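Local coordinates for Serine/threonine-protein kinase Tel1 (Chaetomium thermophilum, PDB 6SKY), which probably phosphorylates serine or threonine before glutamine in its targets, using ATP and magnesium, to signal DNA damage to the checkpoint machinery, at residues G1428-L1438 with I1454-Y1465. Sequence-based numbering, arbitrary orientation.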
ATOM      1  N   GLY A1428      20.929   1.470 -76.435  1.00 60.85           N
ATOM      2  CA  GLY A1428      21.066   2.374 -75.309  1.00 60.85           C
ATOM      3  C   GLY A1428      19.737   2.802 -74.727  1.00 60.85           C
ATOM      4  O   GLY A1428      18.889   1.971 -74.440  1.00 60.85           O
ATOM      5  N   TYR A1429      19.559   4.099 -74.535  1.00 56.70           N
ATOM      6  CA  TYR A1429      18.281   4.616 -74.069  1.00 56.70           C
ATOM      7  C   TYR A1429      17.222   4.671 -75.170  1.00 56.70           C
ATOM      8  O   TYR A1429      16.037   4.502 -74.863  1.00 56.70           O
ATOM      9  CB  TYR A1429      18.446   5.999 -73.433  1.00 56.70           C
ATOM     10  CG  TYR A1429      17.128   6.622 -73.036  1.00 56.70           C
ATOM     11  CD1 TYR A1429      16.405   6.138 -71.961  1.00 56.70           C
ATOM     12  CD2 TYR A1429      16.599   7.682 -73.749  1.00 56.70           C
ATOM     13  CE1 TYR A1429      15.197   6.690 -71.610  1.00 56.70           C
ATOM     14  CE2 TYR A1429      15.395   8.241 -73.402  1.00 56.70           C
ATOM     15  CZ  TYR A1429      14.699   7.740 -72.334  1.00 56.70           C
ATOM     16  OH  TYR A1429      13.495   8.301 -71.992  1.00 56.70           O
ATOM     17  N   PRO A1430      17.564   4.942 -76.440  1.00 56.90           N
ATOM     18  CA  PRO A1430      16.517   4.889 -77.475  1.00 56.90           C
ATOM     19  C   PRO A1430      15.805   3.553 -77.545  1.00 56.90           C
ATOM     20  O   PRO A1430      14.595   3.508 -77.789  1.00 56.90           O
ATOM     21  CB  PRO A1430      17.293   5.185 -78.760  1.00 56.90           C
ATOM     22  CG  PRO A1430      18.396   6.025 -78.323  1.00 56.90           C
ATOM     23  CD  PRO A1430      18.812   5.506 -76.986  1.00 56.90           C
ATOM     24  N   LEU A1431      16.530   2.456 -77.331  1.00 59.03           N
ATOM     25  CA  LEU A1431      15.907   1.140 -77.290  1.00 59.03           C
ATOM     26  C   LEU A1431      14.847   1.073 -76.202  1.00 59.03           C
ATOM     27  O   LEU A1431      13.711   0.648 -76.447  1.00 59.03           O
ATOM     28  CB  LEU A1431      16.977   0.077 -77.062  1.00 59.03           C
ATOM     29  CG  LEU A1431      16.518  -1.370 -76.951  1.00 59.03           C
ATOM     30  CD1 LEU A1431      15.809  -1.777 -78.215  1.00 59.03           C
ATOM     31  CD2 LEU A1431      17.701  -2.270 -76.686  1.00 59.03           C
ATOM     32  N   GLU A1432      15.212   1.482 -74.986  1.00 62.23           N
ATOM     33  CA  GLU A1432      14.282   1.446 -73.867  1.00 62.23           C
ATOM     34  C   GLU A1432      13.075   2.329 -74.126  1.00 62.23           C
ATOM     35  O   GLU A1432      11.936   1.931 -73.860  1.00 62.23           O
ATOM     36  CB  GLU A1432      14.992   1.885 -72.593  1.00 62.23           C
ATOM     37  CG  GLU A1432      16.260   1.128 -72.297  1.00 62.23           C
ATOM     38  CD  GLU A1432      17.021   1.716 -71.130  1.00 62.23           C
ATOM     39  OE1 GLU A1432      16.576   2.744 -70.581  1.00 62.23           O
ATOM     40  OE2 GLU A1432      18.068   1.152 -70.755  1.00 62.23           O
ATOM     41  N   MET A1433      13.306   3.532 -74.643  1.00 58.84           N
ATOM     42  CA  MET A1433      12.204   4.441 -74.925  1.00 58.84           C
ATOM     43  C   MET A1433      11.255   3.847 -75.954  1.00 58.84           C
ATOM     44  O   MET A1433      10.032   3.889 -75.782  1.00 58.84           O
ATOM     45  CB  MET A1433      12.744   5.779 -75.411  1.00 58.84           C
ATOM     46  CG  MET A1433      11.670   6.677 -75.961  1.00 58.84           C
ATOM     47  SD  MET A1433      12.130   7.471 -77.498  1.00 58.84           S
ATOM     48  CE  MET A1433      10.556   8.160 -77.979  1.00 58.84           C
ATOM     49  N   LEU A1434      11.803   3.278 -77.030  1.00 59.44           N
ATOM     50  CA  LEU A1434      10.964   2.734 -78.090  1.00 59.44           C
ATOM     51  C   LEU A1434      10.151   1.549 -77.595  1.00 59.44           C
ATOM     52  O   LEU A1434       8.950   1.452 -77.870  1.00 59.44           O
ATOM     53  CB  LEU A1434      11.825   2.336 -79.285  1.00 59.44           C
ATOM     54  CG  LEU A1434      12.264   3.484 -80.186  1.00 59.44           C
ATOM     55  CD1 LEU A1434      13.257   3.006 -81.213  1.00 59.44           C
ATOM     56  CD2 LEU A1434      11.057   4.094 -80.859  1.00 59.44           C
ATOM     57  N   LEU A1435      10.788   0.628 -76.872  1.00 60.00           N
ATOM     58  CA  LEU A1435      10.054  -0.505 -76.325  1.00 60.00           C
ATOM     59  C   LEU A1435       8.931  -0.036 -75.409  1.00 60.00           C
ATOM     60  O   LEU A1435       7.765  -0.424 -75.577  1.00 60.00           O
ATOM     61  CB  LEU A1435      11.008  -1.431 -75.578  1.00 60.00           C
ATOM     62  CG  LEU A1435      12.037  -2.181 -76.418  1.00 60.00           C
ATOM     63  CD1 LEU A1435      12.965  -2.981 -75.539  1.00 60.00           C
ATOM     64  CD2 LEU A1435      11.341  -3.087 -77.393  1.00 60.00           C
ATOM     65  N   HIS A1436       9.269   0.808 -74.432  1.00 63.18           N
ATOM     66  CA  HIS A1436       8.292   1.263 -73.457  1.00 63.18           C
ATOM     67  C   HIS A1436       7.185   2.089 -74.089  1.00 63.18           C
ATOM     68  O   HIS A1436       6.098   2.182 -73.515  1.00 63.18           O
ATOM     69  CB  HIS A1436       9.009   2.060 -72.371  1.00 63.18           C
ATOM     70  CG  HIS A1436       8.110   2.569 -71.290  1.00 63.18           C
ATOM     71  ND1 HIS A1436       7.507   3.807 -71.343  1.00 63.18           N
ATOM     72  CD2 HIS A1436       7.726   2.015 -70.117  1.00 63.18           C
ATOM     73  CE1 HIS A1436       6.783   3.989 -70.254  1.00 63.18           C
ATOM     74  NE2 HIS A1436       6.899   2.916 -69.494  1.00 63.18           N
ATOM     75  N   SER A1437       7.424   2.684 -75.255  1.00 64.94           N
ATOM     76  CA  SER A1437       6.378   3.458 -75.910  1.00 64.94           C
ATOM     77  C   SER A1437       5.492   2.603 -76.805  1.00 64.94           C
ATOM     78  O   SER A1437       4.286   2.849 -76.894  1.00 64.94           O
ATOM     79  CB  SER A1437       6.999   4.587 -76.727  1.00 64.94           C
ATOM     80  OG  SER A1437       7.895   5.340 -75.934  1.00 64.94           O
ATOM     81  N   LEU A1438       6.063   1.608 -77.484  1.00 67.14           N
ATOM     82  CA  LEU A1438       5.256   0.713 -78.305  1.00 67.14           C
ATOM     83  C   LEU A1438       4.415  -0.232 -77.464  1.00 67.14           C
ATOM     84  O   LEU A1438       3.425  -0.777 -77.972  1.00 67.14           O
ATOM     85  CB  LEU A1438       6.149  -0.097 -79.238  1.00 67.14           C
ATOM     86  CG  LEU A1438       6.906   0.703 -80.286  1.00 67.14           C
ATOM     87  CD1 LEU A1438       7.961  -0.161 -80.935  1.00 67.14           C
ATOM     88  CD2 LEU A1438       5.940   1.245 -81.310  1.00 67.14           C
ATOM     89  N   ILE A1454       7.581  -4.540 -84.766  1.00 72.71           N
ATOM     90  CA  ILE A1454       8.679  -3.669 -84.354  1.00 72.71           C
ATOM     91  C   ILE A1454       9.260  -4.139 -83.027  1.00 72.71           C
ATOM     92  O   ILE A1454      10.477  -4.091 -82.813  1.00 72.71           O
ATOM     93  CB  ILE A1454       8.219  -2.204 -84.278  1.00 72.71           C
ATOM     94  CG1 ILE A1454       7.553  -1.774 -85.578  1.00 72.71           C
ATOM     95  CG2 ILE A1454       9.403  -1.310 -84.043  1.00 72.71           C
ATOM     96  CD1 ILE A1454       7.000  -0.379 -85.527  1.00 72.71           C
ATOM     97  N   THR A1455       8.404  -4.616 -82.121  1.00 71.31           N
ATOM     98  CA  THR A1455       8.873  -5.080 -80.822  1.00 71.31           C
ATOM     99  C   THR A1455       9.714  -6.338 -80.959  1.00 71.31           C
ATOM    100  O   THR A1455      10.766  -6.464 -80.323  1.00 71.31           O
ATOM    101  CB  THR A1455       7.686  -5.335 -79.903  1.00 71.31           C
ATOM    102  OG1 THR A1455       6.813  -4.203 -79.927  1.00 71.31           O
ATOM    103  CG2 THR A1455       8.161  -5.561 -78.496  1.00 71.31           C
ATOM    104  N   GLN A1456       9.251  -7.294 -81.770  1.00 73.47           N
ATOM    105  CA  GLN A1456      10.055  -8.476 -82.052  1.00 73.47           C
ATOM    106  C   GLN A1456      11.413  -8.082 -82.602  1.00 73.47           C
ATOM    107  O   GLN A1456      12.449  -8.581 -82.147  1.00 73.47           O
ATOM    108  CB  GLN A1456       9.339  -9.386 -83.045  1.00 73.47           C
ATOM    109  CG  GLN A1456       8.121 -10.091 -82.519  1.00 73.47           C
ATOM    110  CD  GLN A1456       7.875 -11.396 -83.242  1.00 73.47           C
ATOM    111  OE1 GLN A1456       8.817 -12.083 -83.633  1.00 73.47           O
ATOM    112  NE2 GLN A1456       6.608 -11.747 -83.423  1.00 73.47           N
ATOM    113  N   TYR A1457      11.427  -7.176 -83.582  1.00 73.97           N
ATOM    114  CA  TYR A1457      12.690  -6.792 -84.196  1.00 73.97           C
ATOM    115  C   TYR A1457      13.625  -6.156 -83.184  1.00 73.97           C
ATOM    116  O   TYR A1457      14.817  -6.477 -83.147  1.00 73.97           O
ATOM    117  CB  TYR A1457      12.451  -5.839 -85.364  1.00 73.97           C
ATOM    118  CG  TYR A1457      13.737  -5.317 -85.961  1.00 73.97           C
ATOM    119  CD1 TYR A1457      14.478  -6.088 -86.841  1.00 73.97           C
ATOM    120  CD2 TYR A1457      14.215  -4.061 -85.633  1.00 73.97           C
ATOM    121  CE1 TYR A1457      15.657  -5.620 -87.379  1.00 73.97           C
ATOM    122  CE2 TYR A1457      15.393  -3.586 -86.165  1.00 73.97           C
ATOM    123  CZ  TYR A1457      16.108  -4.367 -87.036  1.00 73.97           C
ATOM    124  OH  TYR A1457      17.281  -3.888 -87.565  1.00 73.97           O
ATOM    125  N   LEU A1458      13.104  -5.253 -82.354  1.00 69.71           N
ATOM    126  CA  LEU A1458      13.948  -4.549 -81.396  1.00 69.71           C
ATOM    127  C   LEU A1458      14.498  -5.499 -80.343  1.00 69.71           C
ATOM    128  O   LEU A1458      15.690  -5.460 -80.026  1.00 69.71           O
ATOM    129  CB  LEU A1458      13.168  -3.412 -80.747  1.00 69.71           C
ATOM    130  CG  LEU A1458      12.863  -2.240 -81.672  1.00 69.71           C
ATOM    131  CD1 LEU A1458      11.886  -1.290 -81.022  1.00 69.71           C
ATOM    132  CD2 LEU A1458      14.145  -1.525 -82.025  1.00 69.71           C
ATOM    133  N   ILE A1459      13.647  -6.360 -79.781  1.00 70.73           N
ATOM    134  CA  ILE A1459      14.134  -7.297 -78.772  1.00 70.73           C
ATOM    135  C   ILE A1459      15.157  -8.243 -79.380  1.00 70.73           C
ATOM    136  O   ILE A1459      16.146  -8.610 -78.736  1.00 70.73           O
ATOM    137  CB  ILE A1459      12.967  -8.069 -78.134  1.00 70.73           C
ATOM    138  CG1 ILE A1459      11.953  -7.112 -77.526  1.00 70.73           C
ATOM    139  CG2 ILE A1459      13.486  -8.994 -77.055  1.00 70.73           C
ATOM    140  CD1 ILE A1459      10.765  -7.806 -76.932  1.00 70.73           C
ATOM    141  N   LYS A1460      14.948  -8.644 -80.636  1.00 75.43           N
ATOM    142  CA  LYS A1460      15.863  -9.581 -81.271  1.00 75.43           C
ATOM    143  C   LYS A1460      17.206  -8.929 -81.571  1.00 75.43           C
ATOM    144  O   LYS A1460      18.258  -9.543 -81.363  1.00 75.43           O
ATOM    145  CB  LYS A1460      15.228 -10.124 -82.547  1.00 75.43           C
ATOM    146  CG  LYS A1460      15.635 -11.535 -82.904  1.00 75.43           C
ATOM    147  CD  LYS A1460      14.702 -12.107 -83.957  1.00 75.43           C
ATOM    148  CE  LYS A1460      14.927 -13.592 -84.146  1.00 75.43           C
ATOM    149  NZ  LYS A1460      13.986 -14.171 -85.139  1.00 75.43           N
ATOM    150  N   ARG A1461      17.192  -7.682 -82.043  1.00 76.26           N
ATOM    151  CA  ARG A1461      18.428  -7.020 -82.444  1.00 76.26           C
ATOM    152  C   ARG A1461      19.205  -6.452 -81.263  1.00 76.26           C
ATOM    153  O   ARG A1461      20.438  -6.428 -81.304  1.00 76.26           O
ATOM    154  CB  ARG A1461      18.124  -5.905 -83.442  1.00 76.26           C
ATOM    155  CG  ARG A1461      18.139  -6.339 -84.899  1.00 76.26           C
ATOM    156  CD  ARG A1461      19.540  -6.717 -85.352  1.00 76.26           C
ATOM    157  NE  ARG A1461      19.777  -6.353 -86.747  1.00 76.26           N
ATOM    158  CZ  ARG A1461      19.773  -7.211 -87.765  1.00 76.26           C
ATOM    159  NH1 ARG A1461      19.998  -6.778 -88.997  1.00 76.26           N
ATOM    160  NH2 ARG A1461      19.555  -8.502 -87.554  1.00 76.26           N
ATOM    161  N   GLY A1462      18.525  -5.990 -80.216  1.00 76.69           N
ATOM    162  CA  GLY A1462      19.215  -5.397 -79.090  1.00 76.69           C
ATOM    163  C   GLY A1462      19.564  -6.388 -78.004  1.00 76.69           C
ATOM    164  O   GLY A1462      19.679  -6.019 -76.832  1.00 76.69           O
ATOM    165  N   ASP A1463      19.733  -7.653 -78.388  1.00 80.00           N
ATOM    166  CA  ASP A1463      20.095  -8.681 -77.420  1.00 80.00           C
ATOM    167  C   ASP A1463      21.406  -8.355 -76.723  1.00 80.00           C
ATOM    168  O   ASP A1463      21.549  -8.587 -75.520  1.00 80.00           O
ATOM    169  CB  ASP A1463      20.189 -10.040 -78.110  1.00 80.00           C
ATOM    170  CG  ASP A1463      18.882 -10.789 -78.084  1.00 80.00           C
ATOM    171  OD1 ASP A1463      17.937 -10.289 -77.442  1.00 80.00           O
ATOM    172  OD2 ASP A1463      18.797 -11.875 -78.697  1.00 80.00           O
ATOM    173  N   GLU A1464      22.378  -7.821 -77.461  1.00 81.67           N
ATOM    174  CA  GLU A1464      23.675  -7.533 -76.861  1.00 81.67           C
ATOM    175  C   GLU A1464      23.569  -6.473 -75.778  1.00 81.67           C
ATOM    176  O   GLU A1464      24.381  -6.455 -74.847  1.00 81.67           O
ATOM    177  CB  GLU A1464      24.666  -7.097 -77.937  1.00 81.67           C
ATOM    178  CG  GLU A1464      25.051  -8.209 -78.896  1.00 81.67           C
ATOM    179  CD  GLU A1464      26.066  -7.763 -79.927  1.00 81.67           C
ATOM    180  OE1 GLU A1464      26.295  -6.540 -80.049  1.00 81.67           O
ATOM    181  OE2 GLU A1464      26.637  -8.638 -80.613  1.00 81.67           O
ATOM    182  N   TYR A1465      22.581  -5.587 -75.873  1.00 75.74           N
ATOM    183  CA  TYR A1465      22.389  -4.572 -74.849  1.00 75.74           C
ATOM    184  C   TYR A1465      21.535  -5.088 -73.699  1.00 75.74           C
ATOM    185  O   TYR A1465      21.890  -4.906 -72.531  1.00 75.74           O
ATOM    186  CB  TYR A1465      21.754  -3.320 -75.457  1.00 75.74           C
ATOM    187  CG  TYR A1465      21.395  -2.284 -74.424  1.00 75.74           C
ATOM    188  CD1 TYR A1465      22.367  -1.481 -73.861  1.00 75.74           C
ATOM    189  CD2 TYR A1465      20.088  -2.118 -74.006  1.00 75.74           C
ATOM    190  CE1 TYR A1465      22.048  -0.539 -72.912  1.00 75.74           C
ATOM    191  CE2 TYR A1465      19.760  -1.182 -73.057  1.00 75.74           C
ATOM    192  CZ  TYR A1465      20.744  -0.394 -72.514  1.00 75.74           C
ATOM    193  OH  TYR A1465      20.425   0.547 -71.568  1.00 75.74           O
TER
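The phenol of Tyr1465 donates to the carboxylate of Glu1432, with Tyr1465 OH 2.6 Å from Glu1432 OE2. The carboxylate oxygen lies in the ring plane at the phenol edge; the hydroxyl, in turn, meets OE2 on its anti side, 34° out of the carboxylate plane. Glu1432 spans the distance with a chain extended beyond CG. Gly1428 covers one face of the same ring: its CA stands 4.1 Å from the centroid of the Tyr1465 ring and close to the normal, a CH-pi contact. Because CG of Tyr1465 is anti to the backbone N (chi1 174°), the ring reaches across to the start of helix 1429-1441, where Leu1431 CD2 lies 3.6 Å from Tyr1465 CD2.

Further along, the contact is apolar. Leu1458 is a knob in a hole formed by Leu1431, Leu1434, Leu1435 and Leu1438. Its CB approaches Leu1435 CD2 at 3.8 Å, whereas its CD1 lies 4.0 Å from Leu1434 CB. Leu1438 crosses Ile1454 at about a right angle, Leu1438 CD1 to Ile1454 CG2 3.6 Å. Thr1455 turns its methyl to Leu1435, while its hydroxyl bonds to Ala1451 O within its own helix.

The axes of helix 1429-1438 and helix 1454-1461 cross at -151° and come within 10.3 Å, as expected of an antiparallel helical hairpin in an alpha solenoid. Phe1472 and Tyr1476 of helix 1470-1487 also pack on Leu1435. The chemistry thus implies two complementary constraints: apolar packing round the Leu1458 knob joins the helices side by side, and the directional phenol-carboxylate bond, probably strengthened by the acid's negative charge, ties the short helix 1463-1466 to helix 1429-1441.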